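Long-range contacts in acyl-homoserine-lactone synthase (Pseudomonas aeruginosa, PDB 1RO5), which catalyses the formation of an N-acyl-homoserine lactone quorum-sensing signal from S-adenosyl-L-methionine and a fatty acyl group carried by acyl carrier protein: residues G67-L72 / S103-N108; L72-P77 / P97-L102. One frame throughout, in Å; residues are numbered along the deposited sequence.

Contacts 1 and 2 are successive lengths of one antiparallel pairing, that of strand 64-73 with strand 99-107, and they share L72. Their centres lie about 15 Å apart. Contact 1 sits deep, about 5 Å from the centre of the chain, whereas contact 2, at about 12 Å, runs out into a turn partly open to solvent. They meet through I71, whose CG2 lies 3.6 Å from CE3 of W100 and whose CG1 packs on L102. No substrate is bound in this structure; in acetyltransferase-like folds the second of these strands commonly borders the acyl-donor cleft, so a similar place is likely for strand 99-107.

Contact 1: residues G67-L72 / S103-N108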
loop_
_atom_site.group_PDB
_atom_site.type_symbol
_atom_site.label_atom_id
_atom_site.label_comp_id
_atom_site.label_asym_id
_atom_site.label_seq_id
_atom_site.Cartn_x
_atom_site.Cartn_y
_atom_site.Cartn_z
ATOM N N GLY A 67 -7.263 6.906 -5.220
ATOM C CA GLY A 67 -6.157 6.384 -4.424
ATOM C C GLY A 67 -6.074 4.909 -4.696
ATOM O O GLY A 67 -7.087 4.268 -5.024
ATOM N N CYS A 68 -4.907 4.324 -4.575
ATOM C CA CYS A 68 -4.754 2.912 -4.875
ATOM C C CYS A 68 -3.526 2.397 -4.191
ATOM O O CYS A 68 -2.674 3.165 -3.938
ATOM C CB CYS A 68 -4.655 2.700 -6.371
ATOM S SG CYS A 68 -3.271 3.470 -7.149
ATOM N N TRP A 69 -3.473 1.101 -3.869
ATOM C CA TRP A 69 -2.428 0.494 -3.140
ATOM C C TRP A 69 -2.371 -0.889 -3.744
ATOM O O TRP A 69 -3.395 -1.450 -4.148
ATOM C CB TRP A 69 -2.923 0.340 -1.729
ATOM C CG TRP A 69 -2.257 1.222 -0.826
ATOM C CD1 TRP A 69 -1.242 0.876 0.008
ATOM C CD2 TRP A 69 -2.482 2.633 -0.632
ATOM N NE1 TRP A 69 -0.808 1.983 0.707
ATOM C CE2 TRP A 69 -1.555 3.072 0.332
ATOM C CE3 TRP A 69 -3.370 3.572 -1.178
ATOM C CZ2 TRP A 69 -1.488 4.405 0.767
ATOM C CZ3 TRP A 69 -3.319 4.900 -0.745
ATOM C CH2 TRP A 69 -2.372 5.306 0.205
ATOM N N ARG A 70 -1.185 -1.486 -3.768
ATOM C CA ARG A 70 -1.012 -2.850 -4.275
ATOM C C ARG A 70 -0.553 -3.719 -3.084
ATOM O O ARG A 70 0.233 -3.265 -2.228
ATOM C CB ARG A 70 0.063 -2.810 -5.384
ATOM C CG ARG A 70 0.419 -4.207 -5.872
ATOM C CD ARG A 70 1.304 -4.185 -7.097
ATOM N NE ARG A 70 2.714 -3.703 -6.923
ATOM C CZ ARG A 70 3.525 -3.448 -7.994
ATOM N NH1 ARG A 70 3.060 -3.611 -9.248
ATOM N NH2 ARG A 70 4.806 -3.045 -7.804
ATOM N N ILE A 71 -0.978 -4.960 -3.073
ATOM C CA ILE A 71 -0.646 -5.905 -2.072
ATOM C C ILE A 71 -0.128 -7.168 -2.713
ATOM O O ILE A 71 -0.724 -7.674 -3.667
ATOM C CB ILE A 71 -1.922 -6.343 -1.295
ATOM C CG1 ILE A 71 -2.464 -5.165 -0.503
ATOM C CG2 ILE A 71 -1.547 -7.407 -0.257
ATOM C CD1 ILE A 71 -3.545 -4.461 -1.231
ATOM N N LEU A 72 0.986 -7.704 -2.156
ATOM C CA LEU A 72 1.674 -8.894 -2.731
ATOM C C LEU A 72 1.932 -9.833 -1.594
ATOM O O LEU A 72 2.358 -9.310 -0.458
ATOM C CB LEU A 72 3.057 -8.508 -3.361
ATOM C CG LEU A 72 2.917 -7.736 -4.661
ATOM C CD1 LEU A 72 4.303 -7.327 -5.031
ATOM C CD2 LEU A 72 2.343 -8.677 -5.733
ATOM N N SER A 103 2.726 -1.825 -1.631
ATOM C CA SER A 103 3.564 -1.079 -2.523
ATOM C C SER A 103 2.792 -0.140 -3.373
ATOM O O SER A 103 1.582 -0.230 -3.439
ATOM C CB SER A 103 4.421 -2.061 -3.387
ATOM O OG SER A 103 3.654 -2.853 -4.263
ATOM N N ARG A 104 3.448 0.795 -4.049
ATOM C CA ARG A 104 2.714 1.662 -5.010
ATOM C C ARG A 104 1.551 2.451 -4.416
ATOM O O ARG A 104 0.479 2.483 -5.007
ATOM C CB ARG A 104 2.266 0.872 -6.264
ATOM C CG ARG A 104 3.416 0.247 -7.078
ATOM C CD ARG A 104 4.337 1.361 -7.550
ATOM N NE ARG A 104 5.351 1.000 -8.548
ATOM C CZ ARG A 104 6.699 1.051 -8.358
ATOM N NH1 ARG A 104 7.289 1.429 -7.197
ATOM N NH2 ARG A 104 7.480 0.769 -9.355
ATOM N N PHE A 105 1.763 3.149 -3.287
ATOM C CA PHE A 105 0.760 4.049 -2.732
ATOM C C PHE A 105 0.621 5.183 -3.617
ATOM O O PHE A 105 1.520 5.926 -3.749
ATOM C CB PHE A 105 0.987 4.649 -1.293
ATOM C CG PHE A 105 1.569 3.718 -0.301
ATOM C CD1 PHE A 105 1.659 2.359 -0.573
ATOM C CD2 PHE A 105 2.155 4.220 0.847
ATOM C CE1 PHE A 105 2.313 1.457 0.326
ATOM C CE2 PHE A 105 2.764 3.330 1.767
ATOM C CZ PHE A 105 2.822 1.927 1.466
ATOM N N ALA A 106 -0.527 5.410 -4.176
ATOM C CA ALA A 106 -0.677 6.487 -5.106
ATOM C C ALA A 106 -2.024 7.163 -4.796
ATOM O O ALA A 106 -3.065 6.505 -4.843
ATOM C CB ALA A 106 -0.666 5.923 -6.638
ATOM N N ILE A 107 -1.988 8.476 -4.498
ATOM C CA ILE A 107 -3.185 9.283 -4.150
ATOM C C ILE A 107 -3.262 10.483 -5.049
ATOM O O ILE A 107 -2.309 11.238 -5.171
ATOM C CB ILE A 107 -3.216 9.684 -2.605
ATOM C CG1 ILE A 107 -3.426 8.439 -1.762
ATOM C CG2 ILE A 107 -4.413 10.595 -2.289
ATOM C CD1 ILE A 107 -3.581 8.723 -0.390
ATOM N N ASN A 108 -4.391 10.635 -5.701
ATOM C CA ASN A 108 -4.589 11.747 -6.570
ATOM C C ASN A 108 -4.455 13.045 -5.732
ATOM O O ASN A 108 -5.181 13.280 -4.663
ATOM C CB ASN A 108 -5.935 11.701 -7.251
ATOM C CG ASN A 108 -6.145 12.906 -8.181
ATOM O OD1 ASN A 108 -5.185 13.489 -8.737
ATOM N ND2 ASN A 108 -7.395 13.279 -8.366
#
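The indole of W69 and the phenyl ring of F105 form an offset stack, with the five-membered ring and phenyl centroids 4.0 Å apart and the planes 19° from parallel. CB of F105 lies over the same indole's six-membered ring in a CH-pi contact, while CD1 of I107 touches the indole edge, 3.7 Å from CH2 of W69. Both aromatics have a second conformer, so the details of the stack in this copy are uncertain and its very short spacings doubtful. Flat aromatic rings suit this face because they can lie one over the other, with I107 meeting the indole rim.

The other face of the sheet carries C68, R70, S103 and A106. The R70 guanidinium has CG of R104 over one face and OG of S103 at its edge: NE of R70 donates to OG of S103 in plane, at 2.9 Å and a nearly straight 166°. The R70 chain bends at chi3 (69°), which turns NE onto the serine. A small hydroxyl fits here as a close acceptor. R104 runs alongside R70, and NE of R104 lies 4.1 Å from NH2 of R70; the like charges are probably offset by acids, D47 and D50 at R70 and E45 at R104; NH2 of R104 also bonds to the carbonyl O of W36. Farther along, SG of C68 rests 3.6 Å from CB of A106, two small groups beneath helix 16-30.

Paired backbone bonds join C68 with A106 (C68 N to A106 O, 2.9 Å) and R70 with S103. Between them the register slips by one residue, a beta bulge, where R104 adopts a left-handed helical backbone conformation. A bulge in this central strand is a feature of the GNAT acetyltransferase fold, to whose clan the autoinducer synthases belong.

Contact 2: residues L72-P77 / P97-L102; sequences LDTTGP and PHIWEL
L72 and E101 form the tight part of this contact, an antiparallel hydrogen-bonded pair. N of E101 meets O of L72 at 2.7 Å and almost straight (177°), and N of L72 returns a bond to O of E101. Their side chains run alongside each other, CD1 of L72 reaching to 3.7 Å from OE1 of E101. CG of E101 is anti to the backbone N (chi1 -176°), and the extended chain carries its carboxylate past the leucine, where OE1 accepts the backbone N-H of M79 at the start of helix 79-82.

Beyond D73 the strands part. A type I turn from D73 to G76 puts T74 against I99, whose carbonyl O lies 2.6 Å from OG1 of T74 and receives a weak bond from T74 N; threonine suits this spot by setting a hydroxyl near that carbonyl. A water accepts from T74 N at 2.9 Å and donates to I99 O, filling in where the strands separate. The exposed end is loose: CG2 of T75 merely brushes the P97 ring, 3.8 Å from its CD.

W100 lies alongside D73, whose OD1 bonds to the hydroxyl of Y55. Its large indole is broad enough to pack on both S132 of helix 118-133 and L140 of strand 139-145.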
loop_
_atom_site.group_PDB
_atom_site.type_symbol
_atom_site.label_atom_id
_atom_site.label_comp_id
_atom_site.label_asym_id
_atom_site.label_seq_id
_atom_site.Cartn_x
_atom_site.Cartn_y
_atom_site.Cartn_z
ATOM N N LEU A 72 0.986 -7.704 -2.156
ATOM C CA LEU A 72 1.674 -8.894 -2.731
ATOM C C LEU A 72 1.932 -9.833 -1.594
ATOM O O LEU A 72 2.358 -9.310 -0.458
ATOM C CB LEU A 72 3.057 -8.508 -3.361
ATOM C CG LEU A 72 2.917 -7.736 -4.661
ATOM C CD1 LEU A 72 4.303 -7.327 -5.031
ATOM C CD2 LEU A 72 2.343 -8.677 -5.733
ATOM N N ASP A 73 1.701 -11.148 -1.819
ATOM C CA ASP A 73 2.110 -12.190 -0.875
ATOM C C ASP A 73 3.562 -12.213 -0.728
ATOM O O ASP A 73 4.307 -12.081 -1.727
ATOM C CB ASP A 73 1.673 -13.617 -1.354
ATOM C CG ASP A 73 0.147 -13.728 -1.652
ATOM O OD1 ASP A 73 -0.731 -13.096 -0.993
ATOM O OD2 ASP A 73 -0.241 -14.399 -2.584
ATOM N N THR A 74 4.023 -12.517 0.494
ATOM C CA THR A 74 5.477 -12.614 0.714
ATOM C C THR A 74 6.003 -13.973 0.461
ATOM O O THR A 74 7.242 -14.220 0.568
ATOM C CB THR A 74 5.916 -12.240 2.202
ATOM O OG1 THR A 74 5.081 -12.990 3.095
ATOM C CG2 THR A 74 5.560 -10.747 2.449
ATOM N N THR A 75 5.083 -14.900 0.267
ATOM C CA THR A 75 5.491 -16.203 -0.247
ATOM C C THR A 75 5.852 -16.186 -1.729
ATOM O O THR A 75 6.375 -17.185 -2.212
ATOM C CB THR A 75 4.399 -17.283 -0.034
ATOM O OG1 THR A 75 3.142 -16.805 -0.526
ATOM C CG2 THR A 75 4.145 -17.524 1.424
ATOM N N GLY A 76 5.547 -15.107 -2.455
ATOM C CA GLY A 76 5.984 -14.953 -3.856
ATOM C C GLY A 76 6.951 -13.758 -3.906
ATOM O O GLY A 76 7.434 -13.299 -2.880
ATOM N N PRO A 77 7.349 -13.314 -5.089
ATOM C CA PRO A 77 8.285 -12.192 -5.156
ATOM C C PRO A 77 7.568 -10.862 -4.754
ATOM O O PRO A 77 6.373 -10.739 -5.057
ATOM C CB PRO A 77 8.695 -12.153 -6.654
ATOM C CG PRO A 77 8.279 -13.512 -7.179
ATOM C CD PRO A 77 7.019 -13.881 -6.414
ATOM N N PRO A 97 2.693 -16.855 4.602
ATOM C CA PRO A 97 1.333 -16.667 4.182
ATOM C C PRO A 97 0.555 -15.758 5.096
ATOM O O PRO A 97 -0.585 -15.455 4.809
ATOM C CB PRO A 97 0.737 -18.099 4.206
ATOM C CG PRO A 97 1.863 -19.023 4.504
ATOM C CD PRO A 97 3.041 -18.251 5.000
ATOM N N HIS A 98 1.142 -15.349 6.194
ATOM C CA HIS A 98 0.456 -14.466 7.139
ATOM C C HIS A 98 1.025 -13.035 7.029
ATOM O O HIS A 98 0.656 -12.133 7.800
ATOM C CB HIS A 98 0.607 -15.021 8.592
ATOM C CG HIS A 98 0.016 -16.383 8.765
ATOM N ND1 HIS A 98 -1.305 -16.658 8.434
ATOM C CD2 HIS A 98 0.569 -17.565 9.140
ATOM C CE1 HIS A 98 -1.550 -17.948 8.637
ATOM N NE2 HIS A 98 -0.424 -18.518 9.039
ATOM N N ILE A 99 1.949 -12.845 6.093
ATOM C CA ILE A 99 2.482 -11.524 5.901
ATOM C C ILE A 99 2.361 -11.116 4.382
ATOM O O ILE A 99 2.701 -11.935 3.504
ATOM C CB ILE A 99 3.974 -11.531 6.379
ATOM C CG1 ILE A 99 4.046 -12.037 7.883
ATOM C CG2 ILE A 99 4.648 -10.145 6.061
ATOM C CD1 ILE A 99 5.497 -12.311 8.414
ATOM N N TRP A 100 1.976 -9.860 4.123
ATOM C CA TRP A 100 1.823 -9.310 2.814
ATOM C C TRP A 100 2.640 -8.060 2.741
ATOM O O TRP A 100 2.933 -7.412 3.738
ATOM C CB TRP A 100 0.327 -8.942 2.600
ATOM C CG TRP A 100 -0.627 -10.048 2.315
ATOM C CD1 TRP A 100 -0.337 -11.325 1.980
ATOM C CD2 TRP A 100 -2.057 -9.962 2.338
ATOM N NE1 TRP A 100 -1.500 -12.029 1.726
ATOM C CE2 TRP A 100 -2.562 -11.212 1.971
ATOM C CE3 TRP A 100 -2.956 -8.950 2.657
ATOM C CZ2 TRP A 100 -3.896 -11.466 1.883
ATOM C CZ3 TRP A 100 -4.259 -9.192 2.563
ATOM C CH2 TRP A 100 -4.733 -10.450 2.164
ATOM N N GLU A 101 2.965 -7.677 1.544
ATOM C CA GLU A 101 3.651 -6.465 1.267
ATOM C C GLU A 101 2.750 -5.464 0.585
ATOM O O GLU A 101 1.895 -5.849 -0.259
ATOM C CB GLU A 101 4.832 -6.731 0.301
ATOM C CG GLU A 101 5.580 -5.404 0.123
ATOM C CD GLU A 101 6.463 -5.265 -1.124
ATOM O OE1 GLU A 101 6.102 -5.734 -2.205
ATOM O OE2 GLU A 101 7.459 -4.604 -1.007
ATOM N N LEU A 102 2.865 -4.197 1.017
ATOM C CA LEU A 102 2.189 -3.101 0.368
ATOM C C LEU A 102 3.219 -2.366 -0.496
ATOM O O LEU A 102 4.404 -2.167 -0.081
ATOM C CB LEU A 102 1.619 -2.118 1.368
ATOM C CG LEU A 102 0.799 -2.664 2.518
ATOM C CD1 LEU A 102 0.398 -1.515 3.339
ATOM C CD2 LEU A 102 -0.419 -3.408 1.914
HETATM O O HOH W 1 2.137 -14.265 1.754
#